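Local coordinates for suppressor protein MPT5 (Saccharomyces cerevisiae, PDB 5BZ1) that binds a UGUA-containing element in the 3'-UTR of target mRNAs through its Pumilio repeats and regulates their expression after transcription, at residues L10-I16 with L44-I49. Numbering follows the deposited sequence.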
loop_
_atom_site.group_PDB
_atom_site.type_symbol
_atom_site.label_atom_id
_atom_site.label_comp_id
_atom_site.label_asym_id
_atom_site.label_seq_id
_atom_site.Cartn_x
_atom_site.Cartn_y
_atom_site.Cartn_z
ATOM N N LEU A 10 18.276 -44.310 -9.532
ATOM C CA LEU A 10 18.317 -42.958 -8.980
ATOM C C LEU A 10 19.583 -42.729 -8.157
ATOM O O LEU A 10 20.063 -41.601 -8.028
ATOM C CB LEU A 10 17.076 -42.705 -8.123
ATOM C CG LEU A 10 15.739 -42.837 -8.850
ATOM C CD1 LEU A 10 14.567 -42.612 -7.916
ATOM C CD2 LEU A 10 15.672 -41.859 -10.006
ATOM N N ARG A 11 20.110 -43.820 -7.615
ATOM C CA ARG A 11 21.306 -43.830 -6.786
ATOM C C ARG A 11 22.537 -43.317 -7.539
ATOM O O ARG A 11 23.497 -42.844 -6.928
ATOM C CB ARG A 11 21.561 -45.267 -6.327
ATOM C CG ARG A 11 22.013 -45.431 -4.887
ATOM C CD ARG A 11 22.355 -46.889 -4.615
ATOM N NE ARG A 11 23.209 -47.430 -5.669
ATOM C CZ ARG A 11 24.538 -47.427 -5.635
ATOM N NH1 ARG A 11 25.177 -46.916 -4.591
ATOM N NH2 ARG A 11 25.232 -47.940 -6.645
ATOM N N ASP A 12 22.504 -43.415 -8.866
ATOM C CA ASP A 12 23.675 -43.126 -9.692
ATOM C C ASP A 12 23.529 -41.883 -10.571
ATOM O O ASP A 12 24.385 -41.611 -11.412
ATOM C CB ASP A 12 24.012 -44.332 -10.569
ATOM C CG ASP A 12 24.431 -45.542 -9.759
ATOM O OD1 ASP A 12 25.274 -45.392 -8.850
ATOM O OD2 ASP A 12 23.916 -46.644 -10.033
ATOM N N LEU A 13 22.450 -41.131 -10.380
ATOM C CA LEU A 13 22.231 -39.907 -11.149
ATOM C C LEU A 13 23.156 -38.783 -10.683
ATOM O O LEU A 13 23.453 -38.671 -9.492
ATOM C CB LEU A 13 20.773 -39.455 -11.038
ATOM C CG LEU A 13 19.735 -40.340 -11.723
ATOM C CD1 LEU A 13 18.342 -39.748 -11.578
ATOM C CD2 LEU A 13 20.085 -40.524 -13.188
ATOM N N ASP A 14 23.613 -37.958 -11.624
ATOM C CA ASP A 14 24.393 -36.773 -11.283
ATOM C C ASP A 14 23.438 -35.599 -11.090
ATOM O O ASP A 14 23.155 -34.851 -12.027
ATOM C CB ASP A 14 25.414 -36.458 -12.374
ATOM C CG ASP A 14 26.524 -35.543 -11.887
ATOM O OD1 ASP A 14 26.356 -34.903 -10.825
ATOM O OD2 ASP A 14 27.565 -35.458 -12.570
ATOM N N TYR A 15 22.947 -35.444 -9.864
ATOM C CA TYR A 15 21.867 -34.508 -9.580
ATOM C C TYR A 15 22.205 -33.036 -9.808
ATOM O O TYR A 15 21.365 -32.283 -10.304
ATOM C CB TYR A 15 21.312 -34.749 -8.172
ATOM C CG TYR A 15 20.555 -36.053 -8.080
ATOM C CD1 TYR A 15 19.238 -36.137 -8.507
ATOM C CD2 TYR A 15 21.164 -37.205 -7.598
ATOM C CE1 TYR A 15 18.541 -37.326 -8.444
ATOM C CE2 TYR A 15 20.474 -38.400 -7.531
ATOM C CZ TYR A 15 19.161 -38.454 -7.956
ATOM O OH TYR A 15 18.467 -39.638 -7.895
ATOM N N ILE A 16 23.421 -32.618 -9.465
ATOM C CA ILE A 16 23.785 -31.212 -9.646
ATOM C C ILE A 16 23.844 -30.838 -11.130
ATOM O O ILE A 16 23.473 -29.722 -11.509
ATOM C CB ILE A 16 25.094 -30.833 -8.909
ATOM C CG1 ILE A 16 25.269 -29.313 -8.876
ATOM C CG2 ILE A 16 26.309 -31.505 -9.544
ATOM C CD1 ILE A 16 24.088 -28.585 -8.266
ATOM N N LEU A 44 18.027 -38.436 -2.066
ATOM C CA LEU A 44 19.264 -38.589 -2.834
ATOM C C LEU A 44 19.721 -37.245 -3.409
ATOM O O LEU A 44 20.882 -36.852 -3.273
ATOM C CB LEU A 44 19.073 -39.611 -3.960
ATOM C CG LEU A 44 18.973 -41.085 -3.556
ATOM C CD1 LEU A 44 18.423 -41.940 -4.690
ATOM C CD2 LEU A 44 20.327 -41.612 -3.125
ATOM N N MET A 45 18.785 -36.550 -4.044
ATOM C CA MET A 45 19.015 -35.241 -4.641
ATOM C C MET A 45 19.526 -34.240 -3.606
ATOM O O MET A 45 20.491 -33.510 -3.853
ATOM C CB MET A 45 17.692 -34.746 -5.223
ATOM C CG MET A 45 17.714 -33.434 -5.941
ATOM S SD MET A 45 16.006 -32.928 -6.221
ATOM C CE MET A 45 15.306 -34.416 -6.936
ATOM N N TYR A 46 18.869 -34.225 -2.449
ATOM C CA TYR A 46 19.135 -33.248 -1.398
ATOM C C TYR A 46 20.590 -33.249 -0.947
ATOM O O TYR A 46 21.221 -32.194 -0.871
ATOM C CB TYR A 46 18.221 -33.510 -0.196
ATOM C CG TYR A 46 18.263 -32.425 0.854
ATOM C CD1 TYR A 46 17.404 -31.339 0.785
ATOM C CD2 TYR A 46 19.159 -32.485 1.912
ATOM C CE1 TYR A 46 17.435 -30.344 1.734
ATOM C CE2 TYR A 46 19.201 -31.491 2.870
ATOM C CZ TYR A 46 18.334 -30.422 2.773
ATOM O OH TYR A 46 18.364 -29.423 3.718
ATOM N N GLU A 47 21.117 -34.431 -0.645
ATOM C CA GLU A 47 22.477 -34.551 -0.129
ATOM C C GLU A 47 23.531 -34.077 -1.127
ATOM O O GLU A 47 24.589 -33.581 -0.733
ATOM C CB GLU A 47 22.762 -35.992 0.299
ATOM C CG GLU A 47 21.937 -36.448 1.490
ATOM C CD GLU A 47 22.166 -35.587 2.719
ATOM O OE1 GLU A 47 23.322 -35.177 2.953
ATOM O OE2 GLU A 47 21.188 -35.317 3.446
ATOM N N GLN A 48 23.234 -34.221 -2.415
ATOM C CA GLN A 48 24.178 -33.837 -3.461
ATOM C C GLN A 48 24.099 -32.358 -3.845
ATOM O O GLN A 48 25.096 -31.770 -4.261
ATOM C CB GLN A 48 24.006 -34.719 -4.704
ATOM C CG GLN A 48 24.453 -36.179 -4.512
ATOM C CD GLN A 48 24.444 -36.971 -5.810
ATOM O OE1 GLN A 48 24.408 -36.400 -6.902
ATOM N NE2 GLN A 48 24.479 -38.295 -5.696
ATOM N N ILE A 49 22.925 -31.753 -3.701
ATOM C CA ILE A 49 22.741 -30.373 -4.148
ATOM C C ILE A 49 22.837 -29.342 -3.019
ATOM O O ILE A 49 22.928 -28.142 -3.281
ATOM C CB ILE A 49 21.406 -30.183 -4.909
ATOM C CG1 ILE A 49 20.215 -30.249 -3.950
ATOM C CG2 ILE A 49 21.274 -31.212 -6.034
ATOM C CD1 ILE A 49 18.877 -30.013 -4.627
HETATM O O HOH W 1 25.655 -34.472 -8.427
#
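The Tyr15 ring lies between two residues. Met45 CA sits over one face in a CH-pi contact, 4.0 Å from the centroid, and Leu13 CB covers the opposite face towards the rim. The edge, in plane, belongs to the Gln48 amide, whose OE1 comes within 3.4 Å of Tyr15 CD2; ring and amide planes are turned 71° apart. Leu44 approaches obliquely near the hydroxyl end, its CB 4.0 Å from Tyr15 CE2. With CG anti to the carbonyl carbon (chi1 -70°), Tyr15 runs its ring back alongside the 3-10 turn, and its OH donates a short 2.5 Å bond to Leu10 O, tilted 30° from the carbonyl plane. That bond pins the far end of the ring, while Met45 CB packs against Tyr15 CD1 and Ile49 CG2 lies 4.1 Å from Tyr15 CB. Leu44 CD1 also reaches Leu10 CB. Leu28 of helix 22-32 touches both Tyr15 and Met45, and Val41 touches Tyr15, so the ring is built into the core of the first Pumilio repeat, at the N-terminal end of the curved helical scaffold. Extended beyond CG, Gln48 carries its carbonyl oxygen to the start of helix 15-19. There Gln48 OE1 accepts a weak bond from Tyr15 N, and a water donates to the same oxygen at 2.8 Å. The same water donates to Asp14 OD1 and accepts from Ile16 N. Asp14 holds the N-cap position without a capping bond of its own from the side chain, so the amide oxygen and the water supply acceptors to the first backbone N-H groups of the helix. The chemistry is thus divided: an apolar, ring-centred interior with its hydroxyl satisfied, and a polar margin where water completes the link between the helices.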